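Lipase (Rhizopus chinensis, PDB 6A0W) probably hydrolyses the ester bonds of triacylglycerols, with an N-terminal polypeptide segment that regulates its affinity for substrate. Local coordinates at residues Thr169-Gly174 with Ala282-Tyr287; Ala176-Ala181 with Leu197-Val202; Thr53-Ser58 with Asn111-Ala116; Val233-Pro238 with Cys271-Val276. All coordinates share one frame; numbering follows the deposited sequence.

Contact 1 (Thr169-Gly174 with Ala282-Tyr287)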
# COMPACT_ATOMS: atom_id res chain seq x y z
N THR A 169 -3.22 -0.33 5.92
CA THR A 169 -1.86 -0.43 5.38
C THR A 169 -1.64 -1.72 4.58
O THR A 169 -2.31 -2.72 4.80
CB THR A 169 -0.78 -0.23 6.49
OG1 THR A 169 0.51 -0.16 5.88
CG2 THR A 169 -0.77 -1.39 7.47
N GLY A 170 -0.84 -1.62 3.53
CA GLY A 170 -0.41 -2.79 2.79
C GLY A 170 0.80 -2.53 1.92
O GLY A 170 1.03 -1.39 1.50
N HIS A 171 1.52 -3.62 1.63
CA HIS A 171 2.63 -3.67 0.67
C HIS A 171 2.10 -4.23 -0.62
O HIS A 171 1.20 -5.09 -0.61
CB HIS A 171 3.75 -4.55 1.26
CG HIS A 171 4.86 -4.86 0.30
ND1 HIS A 171 5.12 -6.14 -0.14
CD2 HIS A 171 5.84 -4.08 -0.22
CE1 HIS A 171 6.19 -6.12 -0.92
NE2 HIS A 171 6.60 -4.87 -1.05
N SER A 172 2.61 -3.75 -1.75
CA SER A 172 2.42 -4.48 -3.00
C SER A 172 0.91 -4.59 -3.31
O SER A 172 0.18 -3.62 -3.13
CB SER A 172 3.07 -5.86 -2.91
OG SER A 172 3.17 -6.50 -4.19
N LEU A 173 0.45 -5.73 -3.82
CA LEU A 173 -0.99 -5.89 -4.13
C LEU A 173 -1.82 -5.65 -2.89
O LEU A 173 -2.97 -5.24 -2.97
CB LEU A 173 -1.29 -7.26 -4.76
CG LEU A 173 -1.19 -7.31 -6.28
CD1 LEU A 173 0.19 -6.91 -6.79
CD2 LEU A 173 -1.60 -8.70 -6.76
N GLY A 174 -1.21 -5.82 -1.73
CA GLY A 174 -1.90 -5.50 -0.49
C GLY A 174 -2.20 -4.02 -0.34
O GLY A 174 -3.15 -3.62 0.36
N ALA A 282 13.67 -6.48 -7.30
CA ALA A 282 14.44 -6.65 -6.05
C ALA A 282 14.15 -5.46 -5.12
O ALA A 282 14.09 -5.62 -3.91
CB ALA A 282 15.96 -6.72 -6.34
N ASP A 283 14.05 -4.26 -5.68
CA ASP A 283 13.79 -3.09 -4.84
C ASP A 283 12.41 -3.10 -4.16
O ASP A 283 12.19 -2.33 -3.23
CB ASP A 283 14.03 -1.78 -5.62
CG ASP A 283 15.51 -1.34 -5.59
OD1 ASP A 283 16.28 -1.91 -4.80
OD2 ASP A 283 15.86 -0.34 -6.21
N HIS A 284 11.49 -3.98 -4.61
CA HIS A 284 10.14 -4.10 -4.01
C HIS A 284 10.18 -4.72 -2.62
O HIS A 284 9.23 -4.56 -1.83
CB HIS A 284 9.28 -4.96 -4.93
CG HIS A 284 7.83 -5.04 -4.56
ND1 HIS A 284 7.01 -3.93 -4.49
CD2 HIS A 284 6.99 -6.11 -4.48
CE1 HIS A 284 5.74 -4.32 -4.40
NE2 HIS A 284 5.70 -5.64 -4.37
N LEU A 285 11.31 -5.37 -2.30
CA LEU A 285 11.37 -6.33 -1.19
C LEU A 285 11.86 -5.80 0.13
O LEU A 285 11.77 -6.51 1.15
CB LEU A 285 12.17 -7.58 -1.58
CG LEU A 285 11.74 -8.29 -2.88
CD1 LEU A 285 12.55 -9.57 -3.08
CD2 LEU A 285 10.23 -8.60 -2.91
N THR A 286 12.32 -4.54 0.14
CA THR A 286 12.84 -3.92 1.36
C THR A 286 12.42 -2.45 1.40
O THR A 286 12.55 -1.74 0.40
CB THR A 286 14.39 -4.00 1.38
OG1 THR A 286 14.80 -5.32 1.01
CG2 THR A 286 14.92 -3.72 2.80
N TYR A 287 11.80 -2.06 2.50
CA TYR A 287 11.36 -0.69 2.72
C TYR A 287 11.84 -0.32 4.11
O TYR A 287 11.45 -0.95 5.11
CB TYR A 287 9.81 -0.56 2.62
CG TYR A 287 9.35 -0.32 1.19
CD1 TYR A 287 9.31 -1.35 0.27
CD2 TYR A 287 8.91 0.92 0.77
CE1 TYR A 287 8.92 -1.14 -1.04
CE2 TYR A 287 8.52 1.16 -0.56
CZ TYR A 287 8.51 0.14 -1.45
OH TYR A 287 8.26 0.38 -2.79
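Ser172 and His284 meet through a short hydrogen bond, Ser172 OG to His284 NE2 at 2.7 Å, in which either atom could be the donor. The serine oxygen lies at the edge of the imidazole, in its plane, as a partner of a ring nitrogen should. Ser172 occupies the tight turn between strand 165-171 and helix 173-188, with a positive phi, and Gly170 and Gly174, two residues before and after it, let strand and helix close on each other, consistent with the nucleophile elbow of alpha/beta-hydrolases. Packing is tightest just beside it. His171 brings NE2 over the centre of the His284 ring, 3.4 Å above the plane, and the two ring planes meet obliquely at 34°. That same NE2 donates to His284 O (2.8 Å, with a bent N-H...O angle of 141°), so one nitrogen both covers the neighbouring ring and ties down its backbone. His284 reaches across because its CG stands anti to the backbone N (chi1 -173°). Between the two segments the contact slackens toward Tyr287, whose CE1 lies 4.3 Å from His171 CD2 and whose hydroxyl is bonded outside them, to Asp231 and His228 N. At the start of its segment, Ala282 is exposed. On the far side of the imidazole, His284 ND1 is bonded to Asp231 OD2. Serine, histidine and aspartate in this order are consistent with the charge-relay triad of a serine hydrolase, Ser172 being the probable nucleophile.

Contact 2 (Ala176-Ala181 with Leu197-Val202)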
# COMPACT_ATOMS: atom_id res chain seq x y z
N ALA A 176 -3.02 -2.15 -2.88
CA ALA A 176 -4.21 -1.97 -3.66
C ALA A 176 -5.45 -2.24 -2.83
O ALA A 176 -6.38 -1.44 -2.87
CB ALA A 176 -4.21 -2.80 -4.91
N GLN A 177 -5.44 -3.33 -2.06
CA GLN A 177 -6.54 -3.62 -1.14
C GLN A 177 -6.72 -2.53 -0.09
O GLN A 177 -7.84 -2.14 0.28
CB GLN A 177 -6.31 -4.97 -0.47
CG GLN A 177 -6.24 -6.15 -1.44
CD GLN A 177 -7.53 -6.27 -2.24
OE1 GLN A 177 -8.58 -6.17 -1.63
NE2 GLN A 177 -7.45 -6.20 -3.58
N ALA A 178 -5.59 -2.01 0.41
CA ALA A 178 -5.64 -0.94 1.40
C ALA A 178 -6.42 0.28 0.89
O ALA A 178 -7.26 0.82 1.61
CB ALA A 178 -4.22 -0.52 1.82
N LEU A 179 -6.11 0.70 -0.33
CA LEU A 179 -6.71 1.90 -0.90
C LEU A 179 -8.22 1.64 -1.14
O LEU A 179 -9.07 2.44 -0.75
CB LEU A 179 -6.06 2.19 -2.24
CG LEU A 179 -6.66 3.34 -3.02
CD1 LEU A 179 -6.61 4.60 -2.17
CD2 LEU A 179 -5.92 3.55 -4.33
N LEU A 180 -8.54 0.45 -1.64
CA LEU A 180 -9.95 0.09 -1.89
C LEU A 180 -10.72 -0.02 -0.59
O LEU A 180 -11.80 0.59 -0.44
CB LEU A 180 -10.04 -1.18 -2.72
CG LEU A 180 -9.53 -1.10 -4.18
CD1 LEU A 180 -9.49 -2.48 -4.85
CD2 LEU A 180 -10.38 -0.16 -5.01
N ALA A 181 -10.06 -0.54 0.44
CA ALA A 181 -10.69 -0.59 1.73
C ALA A 181 -10.91 0.82 2.27
O ALA A 181 -11.93 1.09 2.93
CB ALA A 181 -9.85 -1.39 2.72
N LEU A 197 -9.20 8.60 9.61
CA LEU A 197 -8.90 7.51 8.71
C LEU A 197 -7.75 7.92 7.79
O LEU A 197 -7.79 9.00 7.20
CB LEU A 197 -10.12 7.17 7.86
CG LEU A 197 -9.96 6.17 6.73
CD1 LEU A 197 -9.59 4.81 7.31
CD2 LEU A 197 -11.24 6.06 5.93
N SER A 198 -6.86 6.98 7.54
CA SER A 198 -5.64 7.24 6.77
C SER A 198 -5.23 5.93 6.09
O SER A 198 -5.42 4.86 6.66
CB SER A 198 -4.50 7.68 7.76
OG SER A 198 -4.43 9.07 7.74
N ILE A 199 -4.56 6.03 4.95
CA ILE A 199 -4.13 4.90 4.17
C ILE A 199 -2.62 5.03 3.94
O ILE A 199 -2.13 6.08 3.49
CB ILE A 199 -4.80 4.88 2.79
CG1 ILE A 199 -6.36 4.92 2.92
CG2 ILE A 199 -4.44 3.60 2.06
CD1 ILE A 199 -7.07 5.28 1.62
N TYR A 200 -1.88 3.98 4.26
CA TYR A 200 -0.44 3.95 4.01
C TYR A 200 -0.07 2.72 3.25
O TYR A 200 -0.40 1.59 3.66
CB TYR A 200 0.34 3.92 5.33
CG TYR A 200 0.29 5.23 6.09
CD1 TYR A 200 -0.78 5.50 6.94
CD2 TYR A 200 1.38 6.11 6.10
CE1 TYR A 200 -0.88 6.71 7.60
CE2 TYR A 200 1.33 7.29 6.83
CZ TYR A 200 0.21 7.58 7.60
OH TYR A 200 0.12 8.71 8.36
N THR A 201 0.76 2.92 2.24
CA THR A 201 1.22 1.82 1.43
C THR A 201 2.75 1.89 1.14
O THR A 201 3.34 2.99 1.11
CB THR A 201 0.47 1.74 0.08
OG1 THR A 201 0.75 2.88 -0.73
CG2 THR A 201 -1.05 1.59 0.27
N VAL A 202 3.31 0.73 0.80
CA VAL A 202 4.68 0.55 0.34
C VAL A 202 4.65 -0.31 -0.91
O VAL A 202 4.01 -1.37 -0.90
CB VAL A 202 5.62 -0.03 1.44
CG1 VAL A 202 5.96 1.07 2.45
CG2 VAL A 202 5.01 -1.21 2.16
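Ala178, Ile199 and Thr201 join the helix and second strand of a beta-alpha-beta crossover, part of the alpha/beta-hydrolase architecture expected from the family. The helical segment 176-181 runs almost antiparallel to strand 197-202 (168°), their axes approaching to 8.2 Å. Such closeness suits the small Ala178, whose CB bond points at the strand and rests against two methyl groups, Ile199 CG2 and Thr201 CG2, each 4.1 Å from it. Both methyls belong to beta-branched residues, which favour extended chain and offer a broad apolar face to a helix. Leu179, one residue on, crosses the Ile199 side chain at a slant and meets its outer end. With CG2 anti to the backbone N and CG1 beside it (chi1 -56°), isoleucine serves two neighbours with separate branches: CG2 lies under the alanine, while CG1 carries CD1 toward the leucine. Thr201 keeps its polar and apolar arms apart. Its hydroxyl bonds to His224 O on adjoining strand 223-228, leaving CG2 for the helix. No hydrogen bond spans the two segments, and Phe223 extends the apolar layer, touching both Leu179 and Ile199. The nearest side-chain approach is methyl to methyl, Leu179 CD1 to Ile199 CD1 at 3.9 Å.

Contact 3 (Thr53-Ser58 with Asn111-Ala116)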
# COMPACT_ATOMS: atom_id res chain seq x y z
N THR A 53 4.14 -7.50 8.48
CA THR A 53 3.72 -8.62 9.30
C THR A 53 2.68 -9.49 8.58
O THR A 53 2.48 -10.64 8.95
CB THR A 53 3.09 -8.16 10.63
OG1 THR A 53 1.91 -7.38 10.37
CG2 THR A 53 4.10 -7.35 11.44
N ALA A 54 2.07 -8.98 7.52
CA ALA A 54 1.02 -9.73 6.89
C ALA A 54 1.57 -10.96 6.18
O ALA A 54 0.81 -11.87 5.84
CB ALA A 54 0.27 -8.87 5.90
N TYR A 55 2.87 -10.93 5.88
CA TYR A 55 3.50 -12.05 5.20
C TYR A 55 3.96 -13.11 6.16
O TYR A 55 4.52 -14.11 5.73
CB TYR A 55 4.66 -11.58 4.34
CG TYR A 55 4.27 -10.67 3.22
CD1 TYR A 55 3.87 -11.19 1.99
CD2 TYR A 55 4.37 -9.30 3.34
CE1 TYR A 55 3.50 -10.37 0.94
CE2 TYR A 55 4.09 -8.46 2.25
CZ TYR A 55 3.64 -9.00 1.07
OH TYR A 55 3.26 -8.18 0.04
N CYS A 56 3.83 -12.86 7.46
CA CYS A 56 4.17 -13.85 8.45
C CYS A 56 3.03 -14.89 8.63
O CYS A 56 1.92 -14.55 9.05
CB CYS A 56 4.46 -13.17 9.79
SG CYS A 56 5.75 -11.90 9.76
N ARG A 57 3.34 -16.17 8.45
CA ARG A 57 2.35 -17.23 8.58
C ARG A 57 1.87 -17.33 10.01
O ARG A 57 0.75 -17.78 10.26
CB ARG A 57 2.87 -18.59 8.14
CG ARG A 57 3.56 -18.69 6.78
CD ARG A 57 2.64 -18.60 5.59
NE ARG A 57 1.54 -19.55 5.55
CZ ARG A 57 0.49 -19.41 4.74
NH1 ARG A 57 0.43 -18.40 3.87
NH2 ARG A 57 -0.54 -20.26 4.81
N SER A 58 2.73 -17.02 10.97
CA SER A 58 2.30 -16.96 12.37
C SER A 58 1.16 -15.95 12.58
O SER A 58 0.39 -16.10 13.52
CB SER A 58 3.46 -16.61 13.30
OG SER A 58 4.04 -15.37 12.93
N ASN A 111 2.72 -13.51 -2.39
CA ASN A 111 4.15 -13.30 -2.17
C ASN A 111 4.94 -13.80 -3.36
O ASN A 111 6.16 -13.77 -3.33
CB ASN A 111 4.66 -14.00 -0.89
CG ASN A 111 4.20 -15.46 -0.75
OD1 ASN A 111 3.15 -15.88 -1.29
ND2 ASN A 111 4.87 -16.18 0.17
N SER A 112 4.25 -14.26 -4.41
CA SER A 112 4.94 -14.57 -5.66
C SER A 112 5.09 -13.34 -6.56
O SER A 112 4.47 -13.25 -7.61
CB SER A 112 4.25 -15.71 -6.39
OG SER A 112 5.11 -16.22 -7.41
N PHE A 113 5.96 -12.41 -6.17
CA PHE A 113 5.93 -11.06 -6.70
C PHE A 113 6.26 -11.01 -8.18
O PHE A 113 5.60 -10.34 -8.98
CB PHE A 113 6.92 -10.15 -5.93
CG PHE A 113 6.59 -10.02 -4.48
CD1 PHE A 113 5.45 -9.35 -4.09
CD2 PHE A 113 7.38 -10.61 -3.52
CE1 PHE A 113 5.12 -9.22 -2.77
CE2 PHE A 113 7.05 -10.53 -2.18
CZ PHE A 113 5.92 -9.82 -1.79
N ARG A 114 7.31 -11.72 -8.57
CA ARG A 114 7.78 -11.60 -9.93
C ARG A 114 6.76 -12.15 -10.91
O ARG A 114 6.42 -11.51 -11.92
CB ARG A 114 9.12 -12.30 -10.11
CG ARG A 114 9.67 -12.04 -11.50
CD ARG A 114 11.05 -12.65 -11.64
NE ARG A 114 11.57 -12.40 -12.98
CZ ARG A 114 12.71 -11.75 -13.23
NH1 ARG A 114 13.50 -11.36 -12.23
NH2 ARG A 114 13.11 -11.63 -14.49
N SER A 115 6.25 -13.35 -10.67
CA SER A 115 5.16 -13.80 -11.55
C SER A 115 3.95 -12.87 -11.48
O SER A 115 3.26 -12.67 -12.46
CB SER A 115 4.74 -15.25 -11.21
OG SER A 115 4.14 -15.36 -9.92
N ALA A 116 3.56 -12.41 -10.30
CA ALA A 116 2.39 -11.54 -10.20
C ALA A 116 2.52 -10.30 -11.11
O ALA A 116 1.57 -9.91 -11.77
CB ALA A 116 2.18 -11.10 -8.78
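The probable active-site wall includes Tyr55 and Phe113, the latter on helix 113-118, which by analogy with related fungal lipases is probably the lid. Their side chains come from opposite directions, Tyr55 setting out with CG anti to its carbonyl carbon (chi1 -64°). The phenol end of Tyr55 meets the rim of Phe113: Tyr55 OH is 3.5 Å from Phe113 CE1, near the plane of that ring, and Tyr55 CE1 is 3.7 Å from Phe113 CZ. The planes stand at 63° with centroids 5.8 Å apart, an oblique meeting. Tyrosine suits the place because its ring packs on apolar neighbours while its hydroxyl reaches a polar one, bonding to His171 ND1. Asn111 lies alongside, its CB 4.1 Å from Tyr55 CD1, and its CA over one face of Phe113, toward the rim. Asn111 is exposed, so its polar amide lies at the surface, just before the inverse gamma turn centred on Ser112. Ser112 OG and Ser115 OG are hydrogen-bonded at the helix start. Inward, Phe113 touches Ser172 and packs edge-to-face with His284, consistent with a closed lid. Tyr55 is the third residue of a type I beta turn, Thr53 to Cys56, following helix 38-53 and beside strand 102-108.

Contact 4 (Val233-Pro238 with Cys271-Val276)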
# COMPACT_ATOMS: atom_id res chain seq x y z
N VAL A 233 7.10 -1.91 -8.96
CA VAL A 233 5.67 -2.18 -8.84
C VAL A 233 4.79 -0.89 -8.91
O VAL A 233 3.65 -0.92 -9.43
CB VAL A 233 5.33 -3.04 -7.58
CG1 VAL A 233 3.82 -3.28 -7.52
CG2 VAL A 233 5.99 -4.41 -7.68
N PRO A 234 5.30 0.23 -8.37
CA PRO A 234 4.49 1.44 -8.47
C PRO A 234 4.39 2.01 -9.87
O PRO A 234 3.77 3.07 -10.08
CB PRO A 234 5.21 2.42 -7.52
CG PRO A 234 5.78 1.51 -6.46
CD PRO A 234 6.21 0.27 -7.19
N HIS A 235 5.09 1.38 -10.80
CA HIS A 235 5.09 1.80 -12.18
C HIS A 235 4.29 0.86 -13.07
O HIS A 235 4.39 0.96 -14.29
CB HIS A 235 6.54 1.91 -12.69
CG HIS A 235 7.38 2.81 -11.85
ND1 HIS A 235 7.17 4.18 -11.83
CD2 HIS A 235 8.21 2.54 -10.82
CE1 HIS A 235 7.94 4.71 -10.89
NE2 HIS A 235 8.57 3.75 -10.24
N VAL A 236 3.49 -0.03 -12.47
CA VAL A 236 2.56 -0.84 -13.25
C VAL A 236 1.20 -0.77 -12.55
O VAL A 236 1.14 -0.58 -11.33
CB VAL A 236 3.00 -2.32 -13.37
CG1 VAL A 236 4.39 -2.45 -13.94
CG2 VAL A 236 2.93 -3.00 -12.03
N PRO A 237 0.11 -1.05 -13.26
CA PRO A 237 0.04 -1.09 -14.72
C PRO A 237 0.40 0.25 -15.34
O PRO A 237 0.39 1.26 -14.66
CB PRO A 237 -1.45 -1.34 -14.98
CG PRO A 237 -1.97 -1.98 -13.76
CD PRO A 237 -1.12 -1.52 -12.62
N PRO A 238 0.48 0.30 -16.66
CA PRO A 238 1.01 1.52 -17.29
C PRO A 238 0.02 2.67 -17.31
O PRO A 238 -1.18 2.47 -17.53
CB PRO A 238 1.30 1.05 -18.72
CG PRO A 238 1.42 -0.44 -18.62
CD PRO A 238 0.36 -0.80 -17.62
N CYS A 271 9.55 12.36 -8.51
CA CYS A 271 9.96 11.35 -7.54
C CYS A 271 10.34 10.07 -8.30
O CYS A 271 11.03 10.15 -9.33
CB CYS A 271 8.93 11.21 -6.41
SG CYS A 271 9.00 12.53 -5.13
N SER A 272 9.80 8.91 -7.93
CA SER A 272 10.30 7.65 -8.52
C SER A 272 10.08 7.50 -10.03
O SER A 272 10.76 6.71 -10.66
CB SER A 272 9.74 6.41 -7.77
OG SER A 272 8.36 6.27 -8.07
N ASN A 273 9.12 8.21 -10.61
CA ASN A 273 8.95 8.15 -12.06
C ASN A 273 10.17 8.66 -12.80
O ASN A 273 10.35 8.34 -13.98
CB ASN A 273 7.72 8.92 -12.52
CG ASN A 273 6.43 8.25 -12.10
OD1 ASN A 273 6.40 7.03 -11.96
ND2 ASN A 273 5.37 9.02 -11.92
N SER A 274 11.03 9.39 -12.10
CA SER A 274 12.31 9.88 -12.67
C SER A 274 13.34 8.79 -12.92
O SER A 274 14.26 9.05 -13.65
CB SER A 274 12.94 10.98 -11.78
OG SER A 274 13.48 10.47 -10.58
N ILE A 275 13.21 7.59 -12.33
CA ILE A 275 14.15 6.50 -12.63
C ILE A 275 13.67 5.47 -13.69
O ILE A 275 14.40 4.56 -14.08
CB ILE A 275 14.68 5.78 -11.36
CG1 ILE A 275 13.56 5.16 -10.49
CG2 ILE A 275 15.51 6.73 -10.52
CD1 ILE A 275 12.98 3.90 -11.05
N VAL A 276 12.47 5.65 -14.22
CA VAL A 276 11.91 4.77 -15.22
C VAL A 276 12.72 4.93 -16.51
O VAL A 276 13.05 6.04 -16.83
CB VAL A 276 10.44 5.18 -15.45
CG1 VAL A 276 9.87 4.67 -16.76
CG2 VAL A 276 9.58 4.69 -14.29
O HOH W 1 4.55 5.87 -10.44
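His235 drives its imidazole into the curl of 271-276. Val233 opens the segment with its backbone N bonded to Asp231 OD1 and its side chain against His284. Pro234 then stiffens the turn and offers its carbonyl: Pro234 O accepts from His245 NE2 and lies 2.9 Å from a water that is also 2.7 Å from Asn273 OD1. That water has more acceptors in reach than protons, so the two bonds may not both hold at once. At His235, CG sits beside the backbone N (chi1 -55°), turning the ring toward 271-276. Asn273 OD1 approaches its edge in plane, 3.0 Å from His235 ND1, with the amide planted by bonds from Asn273 ND2 to Thr268 O and Glu267 OE1. Ser272 OG, already bonded to Glu249, lies 3.2 Å from His235 CE1. Val276 covers one ring face in a CH-pi contact, CG2 3.8 Å from the centroid of the His235 ring and 24° off the normal. Met8 of N-terminal strand 8-9 touches both His235 and Val276. Val236 N closes the turn onto Val233 O, and Pro237, preceded by a cis peptide, gives its carbonyl to Arg206. Histidine answers the site's split character: its rim faces two side-chain oxygens while a methyl lies over one face, so the pocket round the ring is part polar and part apolar.

How the contacts relate
Contact 1 holds the Ser172-His284 pair, probably catalytic, and the others are arranged round it. Contact 3 is nearest, centres 9 Å apart, and supplies the wall and probable lid; a probable hydrogen bond, His171 ND1 to Tyr55 OH at 2.8 Å, joins the two. Contact 2, its centre 13 Å from that of contact 1, forms the fold beneath: Ser172 N lies 2.9 Å from Val202 O, a probable hydrogen bond linking the elbow to the neighbouring strand. Contact 4, centres 14 Å apart, touches contact 1 by packing, His284 CE1 to Val233 CG2 at 3.3 Å, and Asp231 bonds to both Val233 and His284. Contacts 3 and 4 do not touch, their centres being 21 Å apart.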